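Local atomic coordinates of uncharacterized conserved protein (Idiomarina loihiensis, PDB entry 2QSD), a protein that is of unknown function but belongs to the DUF1543 family and is probably a dimer. Residues P81-G92 / D145-L159. Residues are numbered along the deposited sequence; the frame is centred on the assembly and turned at random.
Sequences PEEKRLYFVNFG and DCLCVDLVDNHYVTL
Tyr87 lays one face of its ring against Cys148, whose SG sits 4.4 Å from the ring centroid and 27° off the normal, while CB of Cys148 touches Tyr87 CE2 at 3.7 Å. Cys146 SG approaches the same ring obliquely, and its CB packs on CG2 of Val89. With chi1 of -75°, CG of Tyr87 stands beside its own backbone N, which carries the ring across to strand 145-148. Replacing the tyrosine by alanine removes the ring over which Cys148 SG lies, and is likely to open a gap next to helix 113-122, whose Pro113 and Ala116 touch it. On the opposite face of the sheet, Phe88 CB meets Val149 CG2 at 3.9 Å, and its ring turns an edge toward Leu147 CB. Phe88 and Leu147 form an antiparallel hydrogen-bonded pair, joined by Phe88 N to Leu147 O (2.8 Å) and Leu147 N to Phe88 O (2.7 Å). Strand 85-90 is the central strand of a three-stranded antiparallel sheet, with 145-148 along one edge and 105-110 along the other, where Tyr87 bonds to Val108 and Val89 to Thr106 through their backbones. Val149 N extends the pairing to Leu86 O. Beyond it the chain turns back through the type I' turn Val152-His155 and returns as strand 155-159, which pairs with 69-74 in a separate antiparallel sheet. Leu86 packs across to it: its CD2 reaches Val157 CG1 at 4.0 Å, and its CD1 meets Leu159 CD2. Farther out, a weak bond links Leu159 N to Glu82 OE2 (3.3 Å). Ile24 of the second subunit packs on Phe88 and Asn90, and Asn90 OD1 accepts a hydrogen bond from Glu25 N of that subunit.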
loop_
_atom_site.group_PDB
_atom_site.type_symbol
_atom_site.label_atom_id
_atom_site.label_comp_id
_atom_site.label_asym_id
_atom_site.label_seq_id
_atom_site.Cartn_x
_atom_site.Cartn_y
_atom_site.Cartn_z
ATOM N N PRO A 81 -32.943 -12.457 10.193
ATOM C CA PRO A 81 -32.613 -12.012 8.839
ATOM C C PRO A 81 -32.505 -10.491 8.749
ATOM O O PRO A 81 -33.433 -9.777 9.139
ATOM C CB PRO A 81 -33.791 -12.527 7.996
ATOM C CG PRO A 81 -34.874 -12.861 8.979
ATOM C CD PRO A 81 -34.167 -13.274 10.226
ATOM N N GLU A 82 -31.370 -10.010 8.243
ATOM C CA GLU A 82 -31.100 -8.575 8.136
ATOM C C GLU A 82 -31.306 -8.071 6.710
ATOM O O GLU A 82 -30.767 -8.645 5.759
ATOM C CB GLU A 82 -29.668 -8.269 8.592
ATOM C CG GLU A 82 -29.443 -8.341 10.097
ATOM C CD GLU A 82 -29.720 -7.026 10.808
ATOM O OE1 GLU A 82 -30.625 -6.999 11.668
ATOM O OE2 GLU A 82 -29.034 -6.021 10.514
ATOM N N GLU A 83 -32.082 -6.998 6.561
ATOM C CA GLU A 83 -32.314 -6.412 5.237
ATOM C C GLU A 83 -31.196 -5.455 4.796
ATOM O O GLU A 83 -30.881 -5.376 3.606
ATOM C CB GLU A 83 -33.704 -5.758 5.127
ATOM C CG GLU A 83 -34.020 -4.663 6.148
ATOM C CD GLU A 83 -35.222 -3.806 5.756
ATOM O OE1 GLU A 83 -36.114 -4.296 5.028
ATOM O OE2 GLU A 83 -35.277 -2.634 6.183
ATOM N N LYS A 84 -30.599 -4.742 5.751
ATOM C CA LYS A 84 -29.482 -3.835 5.462
ATOM C C LYS A 84 -28.205 -4.257 6.182
ATOM O O LYS A 84 -28.243 -4.789 7.298
ATOM C CB LYS A 84 -29.842 -2.377 5.774
ATOM C CG LYS A 84 -30.910 -1.813 4.848
ATOM C CD LYS A 84 -30.935 -0.297 4.820
ATOM C CE LYS A 84 -31.920 0.196 3.763
ATOM N NZ LYS A 84 -31.739 1.635 3.427
ATOM N N ARG A 85 -27.075 -4.024 5.523
ATOM C CA ARG A 85 -25.789 -4.498 6.011
ATOM C C ARG A 85 -24.678 -3.471 5.876
ATOM O O ARG A 85 -24.768 -2.512 5.100
ATOM C CB ARG A 85 -25.392 -5.800 5.305
ATOM C CG ARG A 85 -25.896 -7.054 5.997
ATOM C CD ARG A 85 -25.888 -8.253 5.068
ATOM N NE ARG A 85 -26.957 -8.180 4.072
ATOM C CZ ARG A 85 -27.246 -9.139 3.196
ATOM N NH1 ARG A 85 -28.241 -8.968 2.334
ATOM N NH2 ARG A 85 -26.548 -10.269 3.175
ATOM N N LEU A 86 -23.625 -3.699 6.650
ATOM C CA LEU A 86 -22.432 -2.879 6.627
ATOM C C LEU A 86 -21.555 -3.263 5.431
ATOM O O LEU A 86 -21.202 -4.434 5.251
ATOM C CB LEU A 86 -21.672 -3.090 7.933
ATOM C CG LEU A 86 -20.830 -1.963 8.507
ATOM C CD1 LEU A 86 -21.684 -0.743 8.800
ATOM C CD2 LEU A 86 -20.172 -2.465 9.769
ATOM N N TYR A 87 -21.216 -2.277 4.609
ATOM C CA TYR A 87 -20.353 -2.514 3.470
ATOM C C TYR A 87 -19.137 -1.608 3.504
ATOM O O TYR A 87 -19.249 -0.400 3.716
ATOM C CB TYR A 87 -21.100 -2.323 2.151
ATOM C CG TYR A 87 -22.053 -3.446 1.797
ATOM C CD1 TYR A 87 -23.411 -3.355 2.105
ATOM C CD2 TYR A 87 -21.601 -4.595 1.142
ATOM C CE1 TYR A 87 -24.297 -4.381 1.781
ATOM C CE2 TYR A 87 -22.481 -5.628 0.812
ATOM C CZ TYR A 87 -23.829 -5.511 1.133
ATOM O OH TYR A 87 -24.709 -6.522 0.814
ATOM N N PHE A 88 -17.978 -2.221 3.286
ATOM C CA PHE A 88 -16.705 -1.531 3.177
ATOM C C PHE A 88 -16.342 -1.414 1.699
ATOM O O PHE A 88 -16.271 -2.423 1.001
ATOM C CB PHE A 88 -15.647 -2.338 3.927
ATOM C CG PHE A 88 -14.247 -1.852 3.721
ATOM C CD1 PHE A 88 -13.824 -0.654 4.293
ATOM C CD2 PHE A 88 -13.343 -2.601 2.970
ATOM C CE1 PHE A 88 -12.529 -0.206 4.120
ATOM C CE2 PHE A 88 -12.043 -2.159 2.787
ATOM C CZ PHE A 88 -11.636 -0.955 3.366
ATOM N N VAL A 89 -16.115 -0.190 1.228
ATOM C CA VAL A 89 -15.866 0.052 -0.193
ATOM C C VAL A 89 -14.477 0.640 -0.438
ATOM O O VAL A 89 -14.170 1.750 0.010
ATOM C CB VAL A 89 -16.952 0.973 -0.832
ATOM C CG1 VAL A 89 -16.622 1.277 -2.290
ATOM C CG2 VAL A 89 -18.335 0.338 -0.735
ATOM N N ASN A 90 -13.655 -0.117 -1.163
ATOM C CA ASN A 90 -12.301 0.287 -1.531
ATOM C C ASN A 90 -12.276 0.948 -2.911
ATOM O O ASN A 90 -12.661 0.325 -3.902
ATOM C CB ASN A 90 -11.374 -0.939 -1.496
ATOM C CG ASN A 90 -9.949 -0.627 -1.943
ATOM O OD1 ASN A 90 -9.376 -1.353 -2.757
ATOM N ND2 ASN A 90 -9.372 0.452 -1.410
ATOM N N PHE A 91 -11.831 2.204 -2.961
ATOM C CA PHE A 91 -11.727 2.957 -4.220
ATOM C C PHE A 91 -10.441 2.630 -4.981
ATOM O O PHE A 91 -9.378 2.448 -4.378
ATOM C CB PHE A 91 -11.793 4.473 -3.978
ATOM C CG PHE A 91 -13.150 4.981 -3.554
ATOM C CD1 PHE A 91 -14.230 4.962 -4.435
ATOM C CD2 PHE A 91 -13.337 5.518 -2.282
ATOM C CE1 PHE A 91 -15.482 5.445 -4.044
ATOM C CE2 PHE A 91 -14.583 6.006 -1.881
ATOM C CZ PHE A 91 -15.656 5.968 -2.763
ATOM N N GLY A 92 -10.546 2.578 -6.307
ATOM C CA GLY A 92 -9.403 2.295 -7.176
ATOM C C GLY A 92 -8.650 3.547 -7.587
ATOM O O GLY A 92 -9.165 4.379 -8.337
ATOM N N ASP A 145 -14.129 -2.098 -5.644
ATOM C CA ASP A 145 -14.373 -3.344 -4.928
ATOM C C ASP A 145 -15.019 -3.085 -3.568
ATOM O O ASP A 145 -14.681 -2.114 -2.885
ATOM C CB ASP A 145 -13.066 -4.124 -4.761
ATOM C CG ASP A 145 -13.296 -5.584 -4.405
ATOM O OD1 ASP A 145 -14.285 -6.180 -4.886
ATOM O OD2 ASP A 145 -12.476 -6.138 -3.645
ATOM N N CYS A 146 -15.950 -3.953 -3.179
ATOM C CA CYS A 146 -16.628 -3.811 -1.896
ATOM C C CYS A 146 -16.720 -5.120 -1.111
ATOM O O CYS A 146 -16.746 -6.206 -1.690
ATOM C CB CYS A 146 -18.010 -3.169 -2.071
ATOM S SG CYS A 146 -19.375 -4.306 -2.370
ATOM N N LEU A 147 -16.759 -4.999 0.213
ATOM C CA LEU A 147 -16.795 -6.152 1.108
ATOM C C LEU A 147 -17.917 -6.004 2.132
ATOM O O LEU A 147 -18.120 -4.928 2.691
ATOM C CB LEU A 147 -15.441 -6.322 1.817
ATOM C CG LEU A 147 -15.236 -7.519 2.755
ATOM C CD1 LEU A 147 -14.930 -8.799 1.977
ATOM C CD2 LEU A 147 -14.139 -7.233 3.768
ATOM N N CYS A 148 -18.641 -7.089 2.373
ATOM C CA CYS A 148 -19.699 -7.091 3.370
ATOM C C CYS A 148 -19.146 -7.438 4.749
ATOM O O CYS A 148 -18.531 -8.487 4.938
ATOM C CB CYS A 148 -20.808 -8.066 2.982
ATOM S SG CYS A 148 -22.262 -7.963 4.045
ATOM N N VAL A 149 -19.382 -6.550 5.709
ATOM C CA VAL A 149 -18.867 -6.708 7.064
ATOM C C VAL A 149 -20.001 -7.162 7.992
ATOM O O VAL A 149 -20.612 -6.352 8.694
ATOM C CB VAL A 149 -18.215 -5.388 7.573
ATOM C CG1 VAL A 149 -17.372 -5.645 8.806
ATOM C CG2 VAL A 149 -17.359 -4.745 6.486
ATOM N N ASP A 150 -20.278 -8.464 7.986
ATOM C CA ASP A 150 -21.392 -9.022 8.758
ATOM C C ASP A 150 -20.962 -10.083 9.761
ATOM O O ASP A 150 -21.686 -10.370 10.716
ATOM C CB ASP A 150 -22.486 -9.569 7.830
ATOM C CG ASP A 150 -22.024 -10.759 6.999
ATOM O OD1 ASP A 150 -22.882 -11.607 6.671
ATOM O OD2 ASP A 150 -20.821 -10.849 6.666
ATOM N N LEU A 151 -19.790 -10.664 9.533
ATOM C CA LEU A 151 -19.201 -11.625 10.454
ATOM C C LEU A 151 -17.750 -11.222 10.656
ATOM O O LEU A 151 -16.984 -11.145 9.695
ATOM C CB LEU A 151 -19.272 -13.038 9.871
ATOM C CG LEU A 151 -19.594 -14.245 10.757
ATOM C CD1 LEU A 151 -19.142 -15.517 10.053
ATOM C CD2 LEU A 151 -18.987 -14.167 12.156
ATOM N N VAL A 152 -17.390 -10.930 11.904
ATOM C CA VAL A 152 -16.043 -10.483 12.252
ATOM C C VAL A 152 -15.614 -11.153 13.553
ATOM O O VAL A 152 -16.236 -10.924 14.593
ATOM C CB VAL A 152 -15.962 -8.938 12.468
ATOM C CG1 VAL A 152 -14.519 -8.516 12.662
ATOM C CG2 VAL A 152 -16.581 -8.156 11.317
ATOM N N ASP A 153 -14.553 -11.961 13.490
ATOM C CA ASP A 153 -14.014 -12.693 14.652
ATOM C C ASP A 153 -15.097 -13.420 15.459
ATOM O O ASP A 153 -15.197 -13.244 16.678
ATOM C CB ASP A 153 -13.192 -11.772 15.575
ATOM C CG ASP A 153 -12.050 -11.052 14.853
ATOM O OD1 ASP A 153 -11.627 -11.494 13.760
ATOM O OD2 ASP A 153 -11.569 -10.038 15.402
ATOM N N ASN A 154 -15.913 -14.207 14.755
ATOM C CA ASN A 154 -17.037 -14.976 15.330
ATOM C C ASN A 154 -18.155 -14.144 15.966
ATOM O O ASN A 154 -18.945 -14.654 16.763
ATOM C CB ASN A 154 -16.546 -16.082 16.282
ATOM C CG ASN A 154 -15.744 -17.154 15.563
ATOM O OD1 ASN A 154 -16.111 -17.597 14.468
ATOM N ND2 ASN A 154 -14.642 -17.576 16.175
ATOM N N HIS A 155 -18.215 -12.867 15.601
ATOM C CA HIS A 155 -19.278 -11.986 16.052
ATOM C C HIS A 155 -20.062 -11.475 14.859
ATOM O O HIS A 155 -19.481 -11.062 13.852
ATOM C CB HIS A 155 -18.717 -10.816 16.856
ATOM C CG HIS A 155 -18.217 -11.197 18.211
ATOM N ND1 HIS A 155 -16.916 -11.592 18.441
ATOM C CD2 HIS A 155 -18.838 -11.232 19.414
ATOM C CE1 HIS A 155 -16.759 -11.856 19.725
ATOM N NE2 HIS A 155 -17.911 -11.646 20.338
ATOM N N TYR A 156 -21.384 -11.525 14.975
ATOM C CA TYR A 156 -22.264 -11.040 13.920
ATOM C C TYR A 156 -22.527 -9.545 14.068
ATOM O O TYR A 156 -22.692 -9.040 15.177
ATOM C CB TYR A 156 -23.573 -11.832 13.900
ATOM C CG TYR A 156 -23.410 -13.264 13.434
ATOM C CD1 TYR A 156 -23.451 -13.581 12.076
ATOM C CD2 TYR A 156 -23.208 -14.301 14.348
ATOM C CE1 TYR A 156 -23.298 -14.893 11.638
ATOM C CE2 TYR A 156 -23.053 -15.619 13.921
ATOM C CZ TYR A 156 -23.101 -15.905 12.563
ATOM O OH TYR A 156 -22.953 -17.201 12.127
ATOM N N VAL A 157 -22.542 -8.846 12.939
ATOM C CA VAL A 157 -22.797 -7.411 12.909
ATOM C C VAL A 157 -24.259 -7.161 12.550
ATOM O O VAL A 157 -24.714 -7.534 11.462
ATOM C CB VAL A 157 -21.881 -6.699 11.885
ATOM C CG1 VAL A 157 -22.235 -5.217 11.767
ATOM C CG2 VAL A 157 -20.420 -6.873 12.268
ATOM N N THR A 158 -24.996 -6.550 13.475
ATOM C CA THR A 158 -26.371 -6.137 13.207
ATOM C C THR A 158 -26.507 -4.630 13.368
ATOM O O THR A 158 -25.802 -4.019 14.167
ATOM C CB THR A 158 -27.404 -6.871 14.096
ATOM O OG1 THR A 158 -27.057 -6.720 15.476
ATOM C CG2 THR A 158 -27.461 -8.356 13.747
ATOM N N LEU A 159 -27.421 -4.041 12.603
ATOM C CA LEU A 159 -27.587 -2.595 12.558
ATOM C C LEU A 159 -28.933 -2.140 13.112
ATOM O O LEU A 159 -29.942 -2.816 12.931
ATOM C CB LEU A 159 -27.394 -2.087 11.125
ATOM C CG LEU A 159 -26.048 -2.442 10.482
ATOM C CD1 LEU A 159 -26.038 -2.076 9.022
ATOM C CD2 LEU A 159 -24.877 -1.773 11.206
#